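Local coordinates for protein endoglucanase (Ruminococcus champanellensis, PDB 6WQV) that probably cleaves internal beta-1,4 linkages of cellulose and related plant polysaccharides as a broad-specificity endoglucanase of glycoside hydrolase family 5, at residues P127-K132 and R182-S187; Q10-T15 and Y153-I158; P42-A47 and W80-G85; S264-T269 and E305-I310. All coordinates share one frame; numbering follows the deposited sequence.

Interaction 1 (P127-K132 and R182-S187); sequences PTNAQK and RQVINS
Val-184 is the wedge of this contact, driven from helix 179-197 into the chain where it turns into helix 129-149. Its two methyls divide the work. CG1, anti to the backbone N (chi1 172°), lies 3.8 Å from Pro-127 CA, while CG2 reaches 3.8 Å from Thr-128 C and 3.4 Å from Asn-129 OD1. A compact, beta-branched residue suits this spot because both branches leave close to a helix backbone and meet main chain. Beside it, Ile-185 runs CG1 to within 3.8 Å of Pro-127 CB. The rigid proline ring gives the helix a fixed apolar surface, and it also touches Leu-167 and Ala-181.

Toward solvent, water takes over from direct fit. Lys-132, fully extended, crosses Val-184 obliquely, its CG near CG1, and brings CE to 3.4 Å from Ser-187 OG, which itself bonds Asn-136. The Asn-129 and Gln-183 amides never meet. One water donates to both Asn-129 OD1 and Gln-183 OE1, and a second accepts from Asn-129 ND2 and donates to the same Gln-183 OE1. Gln-183 is modelled in two conformers, consistent with a mobile edge.

Thr-128 is the N-cap: its OG1 accepts from Gln-131 N at 3.2 Å, and Glu-180 of the facing helix takes up Asn-129 N. These are successive outer helices of a TIM barrel, before and after strand 157-160 in sequence. No direct hydrogen bond joins the two segments, so between them apolar contact and bridging water do the work, while Glu-180 and Asn-136 add direct bonds beside them.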
# COMPACT_ATOMS: atom_id res chain seq x y z
N PRO A 127 -1.42 -7.88 -16.61
CA PRO A 127 -2.63 -8.73 -16.47
C PRO A 127 -3.30 -9.05 -17.80
O PRO A 127 -4.36 -8.52 -18.17
CB PRO A 127 -3.53 -7.88 -15.58
CG PRO A 127 -3.19 -6.46 -15.99
CD PRO A 127 -1.71 -6.46 -16.32
N THR A 128 -2.68 -9.96 -18.55
CA THR A 128 -3.23 -10.47 -19.79
C THR A 128 -3.08 -11.99 -19.80
O THR A 128 -2.20 -12.55 -19.13
CB THR A 128 -2.50 -9.92 -21.03
OG1 THR A 128 -1.14 -10.37 -21.02
CG2 THR A 128 -2.55 -8.40 -21.06
N ASN A 129 -3.93 -12.65 -20.57
CA ASN A 129 -3.81 -14.10 -20.70
C ASN A 129 -2.46 -14.49 -21.28
O ASN A 129 -1.90 -15.53 -20.92
CB ASN A 129 -4.92 -14.64 -21.61
CG ASN A 129 -6.27 -14.66 -20.94
OD1 ASN A 129 -6.36 -14.67 -19.71
ND2 ASN A 129 -7.32 -14.67 -21.74
N ALA A 130 -1.92 -13.67 -22.18
CA ALA A 130 -0.66 -14.01 -22.82
C ALA A 130 0.50 -14.00 -21.82
O ALA A 130 1.46 -14.75 -22.00
CB ALA A 130 -0.37 -13.03 -23.96
N GLN A 131 0.43 -13.16 -20.79
CA GLN A 131 1.50 -13.07 -19.80
C GLN A 131 1.22 -13.88 -18.54
O GLN A 131 2.14 -14.07 -17.73
CB GLN A 131 1.74 -11.61 -19.42
CG GLN A 131 2.36 -10.80 -20.55
CD GLN A 131 3.78 -11.24 -20.84
OE1 GLN A 131 4.54 -11.56 -19.93
NE2 GLN A 131 4.15 -11.26 -22.12
N LYS A 132 0.01 -14.41 -18.39
CA LYS A 132 -0.45 -14.96 -17.11
C LYS A 132 0.48 -16.02 -16.54
O LYS A 132 0.85 -15.95 -15.36
CB LYS A 132 -1.84 -15.53 -17.31
CG LYS A 132 -2.47 -16.16 -16.09
CD LYS A 132 -3.82 -16.74 -16.49
CE LYS A 132 -4.48 -17.50 -15.35
NZ LYS A 132 -5.80 -18.05 -15.76
N ARG A 182 -9.13 -8.02 -15.36
CA ARG A 182 -9.71 -8.22 -14.04
C ARG A 182 -9.71 -9.69 -13.67
O ARG A 182 -9.46 -10.07 -12.52
CB ARG A 182 -11.10 -7.59 -13.98
CG ARG A 182 -11.04 -6.08 -14.27
CD ARG A 182 -12.38 -5.38 -14.13
NE ARG A 182 -13.43 -5.81 -15.05
CZ ARG A 182 -13.74 -5.20 -16.20
NH1 ARG A 182 -13.06 -4.14 -16.62
NH2 ARG A 182 -14.73 -5.68 -16.94
N GLN A 183 -9.99 -10.56 -14.66
CA GLN A 183 -9.92 -12.00 -14.42
C GLN A 183 -8.51 -12.41 -14.03
O GLN A 183 -8.30 -13.10 -13.03
CB GLN A 183 -10.33 -12.76 -15.68
CG GLN A 183 -11.80 -12.78 -16.00
CD GLN A 183 -12.08 -13.41 -17.35
OE1 GLN A 183 -11.20 -13.47 -18.22
NE2 GLN A 183 -13.31 -13.88 -17.55
N VAL A 184 -7.52 -12.04 -14.85
CA VAL A 184 -6.14 -12.47 -14.61
C VAL A 184 -5.64 -12.03 -13.24
O VAL A 184 -4.91 -12.76 -12.57
CB VAL A 184 -5.24 -11.98 -15.76
CG1 VAL A 184 -3.79 -12.25 -15.46
CG2 VAL A 184 -5.63 -12.66 -17.07
N ILE A 185 -6.03 -10.83 -12.79
CA ILE A 185 -5.62 -10.35 -11.47
C ILE A 185 -6.11 -11.27 -10.36
O ILE A 185 -5.40 -11.49 -9.37
CB ILE A 185 -6.03 -8.87 -11.30
CG1 ILE A 185 -5.11 -7.99 -12.17
CG2 ILE A 185 -6.02 -8.46 -9.83
CD1 ILE A 185 -5.63 -6.60 -12.41
N ASN A 186 -7.31 -11.85 -10.52
CA ASN A 186 -7.77 -12.82 -9.52
C ASN A 186 -6.81 -14.01 -9.43
O ASN A 186 -6.57 -14.54 -8.34
CB ASN A 186 -9.19 -13.29 -9.83
CG ASN A 186 -10.22 -12.20 -9.67
OD1 ASN A 186 -10.06 -11.29 -8.85
ND2 ASN A 186 -11.28 -12.27 -10.46
N SER A 187 -6.28 -14.46 -10.57
CA SER A 187 -5.30 -15.54 -10.56
C SER A 187 -4.03 -15.12 -9.83
O SER A 187 -3.47 -15.89 -9.05
CB SER A 187 -4.96 -15.94 -12.00
OG SER A 187 -3.99 -16.97 -12.05
O HOH W 1 -8.57 -14.93 -17.99
O HOH W 2 -10.17 -14.60 -20.97

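Interaction 2 (Q10-T15 and Y153-I158); sequences QMRDLT and YDEHLI
Charge carries most of this surface contact, though Glu-155 itself is buried, and three N-H donors serve its two oxygens. Arg-12 turns its guanidinium side-on, so that NE (2.7 Å) and NH2 (2.9 Å) both give hydrogen bonds to Glu-155 OE2. The two flat groups are 73° apart: OE2 lies near the guanidinium plane, but NE meets it from above the carboxylate plane, NH2 by the anti lone pair. Leu-14 CD1 lies over one guanidinium face, and NH1 has a second carboxylate in Glu-22. The other oxygen, Glu-155 OE1, accepts from Arg-12 N at 3.0 Å in a nearly straight bond (160°), so one acid holds both side chain and backbone of the arginine.

Glu-155 is placed for this by a type I turn from Asp-154 to Leu-157, which leads into strand 157-160 at the N-terminal end of the TIM-barrel strands, the face away from the sugar site. Asp-154 OD1 braces the turn with two bonds: His-156 N at 2.9 Å, making an Asx turn, and His-156 ND1 at 3.0 Å, which fixes the imidazole.

The apolar share belongs to Met-11. Its extended chain slides antiparallel past Glu-155, with CG 3.6 Å from Glu-155 N and CE 3.9 Å from Glu-155 CA. That amide is buried here without a hydrogen-bond partner in the model; a long, flexible thioether can lie along such backbone. Between Gln-10 O and Asp-154 OD2 sits a water.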
# COMPACT_ATOMS: atom_id res chain seq x y z
N GLN A 10 6.69 -15.46 18.86
CA GLN A 10 5.37 -15.90 19.31
C GLN A 10 4.31 -15.00 18.69
O GLN A 10 4.45 -13.77 18.69
CB GLN A 10 5.27 -15.86 20.83
CG GLN A 10 3.92 -16.35 21.34
CD GLN A 10 3.50 -17.69 20.74
OE1 GLN A 10 2.49 -17.79 20.06
NE2 GLN A 10 4.29 -18.72 21.00
N MET A 11 3.25 -15.61 18.18
CA MET A 11 2.30 -14.91 17.35
C MET A 11 0.88 -15.13 17.84
O MET A 11 0.48 -16.26 18.13
CB MET A 11 2.40 -15.40 15.91
CG MET A 11 1.52 -14.67 14.95
SD MET A 11 1.85 -15.33 13.32
CE MET A 11 0.65 -14.40 12.37
N ARG A 12 0.12 -14.04 17.93
CA ARG A 12 -1.30 -14.13 18.24
C ARG A 12 -2.04 -14.53 16.97
O ARG A 12 -1.73 -14.04 15.88
CB ARG A 12 -1.82 -12.77 18.71
CG ARG A 12 -1.27 -12.31 20.05
CD ARG A 12 -1.92 -10.99 20.48
NE ARG A 12 -1.51 -9.90 19.60
CZ ARG A 12 -2.21 -8.80 19.36
NH1 ARG A 12 -3.39 -8.61 19.93
NH2 ARG A 12 -1.72 -7.88 18.54
N ASP A 13 -3.00 -15.42 17.12
CA ASP A 13 -3.83 -15.88 16.01
C ASP A 13 -5.09 -15.03 16.06
O ASP A 13 -6.02 -15.32 16.82
CB ASP A 13 -4.15 -17.36 16.19
CG ASP A 13 -4.82 -17.96 14.99
OD1 ASP A 13 -5.13 -17.23 14.02
OD2 ASP A 13 -5.03 -19.19 15.02
N LEU A 14 -5.12 -13.97 15.26
CA LEU A 14 -6.24 -13.05 15.21
C LEU A 14 -6.83 -13.01 13.81
O LEU A 14 -6.12 -13.18 12.82
CB LEU A 14 -5.78 -11.64 15.55
CG LEU A 14 -5.14 -11.43 16.91
CD1 LEU A 14 -4.68 -9.99 17.01
CD2 LEU A 14 -6.11 -11.77 18.01
N THR A 15 -8.12 -12.73 13.74
CA THR A 15 -8.72 -12.55 12.43
C THR A 15 -8.33 -11.20 11.84
O THR A 15 -7.85 -10.29 12.53
CB THR A 15 -10.25 -12.59 12.52
OG1 THR A 15 -10.70 -11.42 13.21
CG2 THR A 15 -10.73 -13.82 13.23
N TYR A 153 8.31 -13.30 11.68
CA TYR A 153 7.66 -12.15 12.29
C TYR A 153 6.26 -12.50 12.79
O TYR A 153 5.61 -13.43 12.29
CB TYR A 153 7.61 -10.99 11.29
CG TYR A 153 8.96 -10.37 11.05
CD1 TYR A 153 9.97 -11.06 10.40
CD2 TYR A 153 9.23 -9.09 11.49
CE1 TYR A 153 11.21 -10.49 10.19
CE2 TYR A 153 10.46 -8.50 11.28
CZ TYR A 153 11.45 -9.21 10.63
OH TYR A 153 12.68 -8.64 10.42
N ASP A 154 5.80 -11.76 13.81
CA ASP A 154 4.51 -12.05 14.42
C ASP A 154 3.38 -11.35 13.66
O ASP A 154 3.56 -10.93 12.51
CB ASP A 154 4.54 -11.78 15.94
CG ASP A 154 4.63 -10.31 16.30
OD1 ASP A 154 4.34 -9.43 15.46
OD2 ASP A 154 5.00 -10.05 17.47
N GLU A 155 2.21 -11.22 14.28
CA GLU A 155 1.02 -10.72 13.59
C GLU A 155 1.14 -9.26 13.21
O GLU A 155 0.30 -8.76 12.45
CB GLU A 155 -0.22 -10.96 14.46
CG GLU A 155 -0.37 -10.04 15.66
CD GLU A 155 0.50 -10.44 16.85
OE1 GLU A 155 1.21 -11.47 16.79
OE2 GLU A 155 0.48 -9.71 17.85
N HIS A 156 2.15 -8.55 13.72
CA HIS A 156 2.29 -7.15 13.36
C HIS A 156 2.74 -6.97 11.92
O HIS A 156 2.58 -5.88 11.38
CB HIS A 156 3.26 -6.44 14.29
CG HIS A 156 2.72 -6.23 15.67
ND1 HIS A 156 2.81 -7.18 16.65
CD2 HIS A 156 2.09 -5.17 16.22
CE1 HIS A 156 2.26 -6.72 17.76
NE2 HIS A 156 1.81 -5.50 17.52
N LEU A 157 3.29 -8.00 11.28
CA LEU A 157 3.72 -7.91 9.89
C LEU A 157 2.66 -8.52 8.98
O LEU A 157 2.28 -9.69 9.15
CB LEU A 157 5.07 -8.58 9.65
CG LEU A 157 5.64 -8.44 8.24
CD1 LEU A 157 5.87 -6.98 7.89
CD2 LEU A 157 6.92 -9.26 8.15
N ILE A 158 2.20 -7.72 8.02
CA ILE A 158 1.21 -8.10 7.02
C ILE A 158 1.90 -8.07 5.66
O ILE A 158 2.66 -7.14 5.37
CB ILE A 158 0.06 -7.08 7.05
CG1 ILE A 158 -0.64 -7.09 8.41
CG2 ILE A 158 -0.91 -7.31 5.90
CD1 ILE A 158 -1.47 -5.84 8.66
O HOH W 3 5.71 -11.40 19.70

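Interaction 3 (P42-A47 and W80-G85); sequences PNPTPA and WIDHTG
A largely buried, water-bridged seam joins two loops on the sugar-binding face of the TIM barrel: that following strand 26-29 and that following strand 73-76. Direct touching is slight and falls to Pro-44. Its ring crosses Asp-82 at about a right angle, CG resting 3.6 Å from Asp-82 CB and CD 3.6 Å from Asp-82 O. The tip of the ring also comes near His-83, with Pro-44 CG 4.1 Å from CE1.

Three waters make the polar links. One donates to Pro-42 O and Asp-82 OD1; another donates to Pro-44 O and Asp-82 O, 2.8 Å from each. The third donates to Pro-44 O and hydrogen-bonds His-83 ND1 at 2.7 Å, in the plane of the imidazole. Proline suits such a seam, since it brings a carbonyl to accept but no N-H to satisfy. The carboxylate of Asp-82 is further held by Thr-38 OG1 and Thr-37 N, which tie it back to the first loop.

Around the seam, Thr-45 caps helix 46-50, where Pro-46 begins the first turn, a position where a missing N-H costs little. His-83 stacks on Trp-96 of helix 94-108, and Pro-46 touches the same tryptophan, so the loop of His-83 and the start of helix 46-50 both lean on helix 94-108.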
# COMPACT_ATOMS: atom_id res chain seq x y z
N PRO A 42 20.01 0.03 -14.82
CA PRO A 42 19.43 -1.31 -14.64
C PRO A 42 19.81 -2.00 -13.34
O PRO A 42 19.01 -2.81 -12.85
CB PRO A 42 19.94 -2.08 -15.87
CG PRO A 42 21.15 -1.33 -16.32
CD PRO A 42 20.88 0.11 -16.01
N ASN A 43 20.98 -1.71 -12.77
CA ASN A 43 21.48 -2.44 -11.60
C ASN A 43 21.83 -1.47 -10.48
O ASN A 43 22.99 -1.33 -10.09
CB ASN A 43 22.70 -3.28 -11.98
CG ASN A 43 22.44 -4.19 -13.16
OD1 ASN A 43 23.15 -4.15 -14.16
ND2 ASN A 43 21.42 -5.03 -13.04
N PRO A 44 20.83 -0.78 -9.92
CA PRO A 44 21.12 0.16 -8.83
C PRO A 44 21.53 -0.57 -7.56
O PRO A 44 21.06 -1.67 -7.26
CB PRO A 44 19.80 0.90 -8.63
CG PRO A 44 18.75 -0.13 -9.04
CD PRO A 44 19.39 -0.86 -10.21
N THR A 45 22.41 0.08 -6.80
CA THR A 45 22.67 -0.35 -5.44
C THR A 45 21.45 -0.01 -4.58
O THR A 45 20.60 0.80 -4.98
CB THR A 45 23.88 0.38 -4.87
OG1 THR A 45 23.56 1.76 -4.72
CG2 THR A 45 25.09 0.23 -5.78
N PRO A 46 21.33 -0.62 -3.41
CA PRO A 46 20.23 -0.24 -2.50
C PRO A 46 20.18 1.25 -2.23
O PRO A 46 19.09 1.84 -2.22
CB PRO A 46 20.51 -1.08 -1.24
CG PRO A 46 21.23 -2.31 -1.78
CD PRO A 46 22.08 -1.80 -2.93
N ALA A 47 21.33 1.89 -2.04
CA ALA A 47 21.33 3.32 -1.75
C ALA A 47 20.89 4.13 -2.96
O ALA A 47 20.16 5.12 -2.83
CB ALA A 47 22.72 3.76 -1.26
N TRP A 80 10.73 -4.30 -6.26
CA TRP A 80 11.76 -5.32 -6.32
C TRP A 80 12.37 -5.48 -7.70
O TRP A 80 13.44 -6.08 -7.83
CB TRP A 80 11.16 -6.66 -5.86
CG TRP A 80 10.54 -6.60 -4.48
CD1 TRP A 80 9.28 -6.18 -4.17
CD2 TRP A 80 11.17 -6.96 -3.24
NE1 TRP A 80 9.08 -6.27 -2.81
CE2 TRP A 80 10.22 -6.74 -2.22
CE3 TRP A 80 12.44 -7.45 -2.89
CZ2 TRP A 80 10.50 -6.98 -0.87
CZ3 TRP A 80 12.71 -7.70 -1.55
CH2 TRP A 80 11.74 -7.47 -0.56
N ILE A 81 11.74 -4.91 -8.73
CA ILE A 81 12.12 -5.18 -10.12
C ILE A 81 13.60 -4.90 -10.37
O ILE A 81 14.29 -5.69 -11.02
CB ILE A 81 11.20 -4.41 -11.09
CG1 ILE A 81 11.54 -4.74 -12.54
CG2 ILE A 81 11.28 -2.91 -10.85
CD1 ILE A 81 10.61 -4.09 -13.54
N ASP A 82 14.11 -3.76 -9.90
CA ASP A 82 15.50 -3.42 -10.20
C ASP A 82 16.49 -4.20 -9.35
O ASP A 82 17.71 -3.98 -9.48
CB ASP A 82 15.75 -1.93 -10.04
CG ASP A 82 14.85 -1.09 -10.90
OD1 ASP A 82 14.63 -1.44 -12.08
OD2 ASP A 82 14.35 -0.06 -10.38
N HIS A 83 16.00 -5.10 -8.49
CA HIS A 83 16.82 -5.92 -7.59
C HIS A 83 16.54 -7.40 -7.78
O HIS A 83 16.85 -8.20 -6.89
CB HIS A 83 16.54 -5.52 -6.14
CG HIS A 83 16.44 -4.04 -5.95
ND1 HIS A 83 17.56 -3.25 -5.80
CD2 HIS A 83 15.38 -3.20 -5.96
CE1 HIS A 83 17.18 -1.98 -5.70
NE2 HIS A 83 15.87 -1.93 -5.78
N THR A 84 15.94 -7.78 -8.90
CA THR A 84 15.54 -9.15 -9.18
C THR A 84 16.34 -9.67 -10.37
O THR A 84 16.43 -9.00 -11.40
CB THR A 84 14.04 -9.20 -9.51
OG1 THR A 84 13.26 -8.72 -8.41
CG2 THR A 84 13.60 -10.62 -9.83
N GLY A 85 16.90 -10.87 -10.22
CA GLY A 85 17.69 -11.49 -11.26
C GLY A 85 16.84 -12.12 -12.36
O GLY A 85 15.61 -11.99 -12.40
O HOH W 4 16.34 -2.87 -13.71
O HOH W 5 20.40 -3.84 -8.83
O HOH W 6 20.20 -3.52 -5.26

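Interaction 4 (S264-T269 and E305-I310); sequences SQLQWT and ENYLRI
Leu-266 points straight at the neighbouring helix and divides its two methyls between the ring and the backbone of Tyr-307. CD1 meets the ring at CD2, 3.8 Å away, while CD2 settles on the backbone, 3.9 Å from Tyr-307 N. CG of Leu-266 is anti to the backbone N (chi1 -172°), which carries the branch across the gap, and the side chain crosses that of the tyrosine at about a right angle. One turn further along, Ile-310 answers from the other side: its CD1 lies 4.0 Å from Gln-267 N and 4.3 Å from Leu-266 CG, with CG2 packed on Gln-267 CA. Branched aliphatic residues suit this face, as their methyls fill the interface without asking for polar partners.

The helices, 263-278 and 297-313, are consecutive outer helices of the (beta/alpha)8 barrel, on either side of strand 284-289 in sequence. Their local axes run 10.1 Å apart at 34°, so that one turn of helix 263-278 meets two successive turns of helix 297-313.

Beyond this shell, Tyr-307 is held twice: its ring stacks on Phe-289 of the strand, and its hydroxyl bonds Ser-242 O. Gln-267 keeps only its aliphatic base near Ile-310, its NE2 bonding Tyr-314 OH. Along helix 297-313, Asn-306 OD1 accepts from Arg-309 NH2 at 2.9 Å, almost straight and in both group planes, while Asn-306 ND2 gives to Leu-302 O.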
# COMPACT_ATOMS: atom_id res chain seq x y z
N SER A 264 -20.57 15.49 1.12
CA SER A 264 -21.55 14.48 0.72
C SER A 264 -20.98 13.54 -0.33
O SER A 264 -21.28 12.33 -0.32
CB SER A 264 -22.83 15.14 0.21
OG SER A 264 -22.57 16.00 -0.89
N GLN A 265 -20.16 14.05 -1.26
CA GLN A 265 -19.57 13.18 -2.27
C GLN A 265 -18.53 12.27 -1.64
O GLN A 265 -18.39 11.11 -2.03
CB GLN A 265 -18.97 14.01 -3.41
CG GLN A 265 -18.44 13.15 -4.56
CD GLN A 265 -19.42 12.07 -5.01
OE1 GLN A 265 -20.60 12.33 -5.23
NE2 GLN A 265 -18.92 10.84 -5.13
N LEU A 266 -17.82 12.77 -0.63
CA LEU A 266 -16.86 11.95 0.11
C LEU A 266 -17.57 10.87 0.90
O LEU A 266 -17.11 9.72 0.95
CB LEU A 266 -16.07 12.87 1.03
CG LEU A 266 -14.88 12.26 1.76
CD1 LEU A 266 -13.95 11.58 0.78
CD2 LEU A 266 -14.17 13.37 2.53
N GLN A 267 -18.70 11.20 1.53
CA GLN A 267 -19.48 10.18 2.21
C GLN A 267 -19.90 9.08 1.25
O GLN A 267 -19.83 7.89 1.58
CB GLN A 267 -20.70 10.82 2.88
CG GLN A 267 -21.60 9.84 3.62
CD GLN A 267 -22.62 9.17 2.72
OE1 GLN A 267 -23.09 9.76 1.75
NE2 GLN A 267 -22.99 7.94 3.06
N TRP A 268 -20.34 9.46 0.05
CA TRP A 268 -20.77 8.46 -0.93
C TRP A 268 -19.61 7.56 -1.32
O TRP A 268 -19.75 6.33 -1.36
CB TRP A 268 -21.34 9.15 -2.17
CG TRP A 268 -21.87 8.18 -3.18
CD1 TRP A 268 -23.14 7.70 -3.26
CD2 TRP A 268 -21.14 7.56 -4.25
NE1 TRP A 268 -23.26 6.83 -4.31
CE2 TRP A 268 -22.05 6.73 -4.94
CE3 TRP A 268 -19.82 7.63 -4.70
CZ2 TRP A 268 -21.67 5.97 -6.05
CZ3 TRP A 268 -19.45 6.88 -5.81
CH2 TRP A 268 -20.37 6.06 -6.46
N THR A 269 -18.45 8.16 -1.61
CA THR A 269 -17.29 7.38 -2.04
C THR A 269 -16.87 6.38 -0.97
O THR A 269 -16.62 5.21 -1.27
CB THR A 269 -16.16 8.35 -2.39
OG1 THR A 269 -16.55 9.13 -3.52
CG2 THR A 269 -14.87 7.59 -2.68
N GLU A 305 -10.24 16.20 8.19
CA GLU A 305 -11.09 15.89 9.33
C GLU A 305 -12.25 15.00 8.90
O GLU A 305 -12.57 14.00 9.56
CB GLU A 305 -11.66 17.16 9.95
CG GLU A 305 -10.67 18.16 10.50
CD GLU A 305 -11.35 19.40 11.06
OE1 GLU A 305 -12.35 19.86 10.46
OE2 GLU A 305 -10.89 19.90 12.10
N ASN A 306 -12.89 15.34 7.78
CA ASN A 306 -14.07 14.60 7.36
C ASN A 306 -13.71 13.24 6.78
O ASN A 306 -14.44 12.27 7.00
CB ASN A 306 -14.88 15.44 6.38
CG ASN A 306 -15.71 16.48 7.08
OD1 ASN A 306 -16.76 16.17 7.64
ND2 ASN A 306 -15.23 17.72 7.08
N TYR A 307 -12.60 13.15 6.05
CA TYR A 307 -12.18 11.85 5.51
C TYR A 307 -12.02 10.83 6.63
O TYR A 307 -12.62 9.74 6.59
CB TYR A 307 -10.88 12.02 4.70
CG TYR A 307 -10.55 10.86 3.77
CD1 TYR A 307 -10.26 9.61 4.28
CD2 TYR A 307 -10.55 11.03 2.39
CE1 TYR A 307 -9.96 8.56 3.45
CE2 TYR A 307 -10.26 9.98 1.55
CZ TYR A 307 -9.97 8.74 2.08
OH TYR A 307 -9.67 7.68 1.27
N LEU A 308 -11.25 11.17 7.67
CA LEU A 308 -11.01 10.22 8.75
C LEU A 308 -12.27 9.96 9.56
O LEU A 308 -12.50 8.82 10.00
CB LEU A 308 -9.87 10.71 9.64
CG LEU A 308 -8.45 10.40 9.19
CD1 LEU A 308 -8.18 8.89 9.20
CD2 LEU A 308 -8.14 10.96 7.82
N ARG A 309 -13.09 11.00 9.79
CA ARG A 309 -14.33 10.81 10.54
C ARG A 309 -15.25 9.84 9.81
O ARG A 309 -15.79 8.91 10.41
CB ARG A 309 -15.03 12.15 10.76
CG ARG A 309 -16.36 12.07 11.54
CD ARG A 309 -17.14 13.40 11.61
NE ARG A 309 -17.42 13.93 10.29
CZ ARG A 309 -18.39 13.49 9.50
NH1 ARG A 309 -19.20 12.53 9.92
NH2 ARG A 309 -18.57 14.03 8.30
N ILE A 310 -15.43 10.05 8.51
CA ILE A 310 -16.33 9.19 7.75
C ILE A 310 -15.75 7.78 7.64
O ILE A 310 -16.47 6.79 7.83
CB ILE A 310 -16.61 9.80 6.37
CG1 ILE A 310 -17.36 11.13 6.51
CG2 ILE A 310 -17.45 8.84 5.53
CD1 ILE A 310 -17.40 11.96 5.23

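In the fold
All four contacts belong to one TIM barrel but to different layers of it. Interactions 1 and 4 each join successive outer helices; the latter is buried and apolar, with one aromatic ring among the aliphatics, whereas the former is partly buried and passes into water-bridged amides. Interaction 3, also buried, joins loops on the sugar-binding face, about 39 Å from interaction 4 between centres and across the chain's centre, and relies on bridging waters. Interaction 2 lies at the surface of the opposite barrel end, where a salt bridge to a buried acid dominates. Interactions 1 and 2 alternate along the chain: strand 157-160, entered through interaction 2, lies in sequence between the two helices of interaction 1.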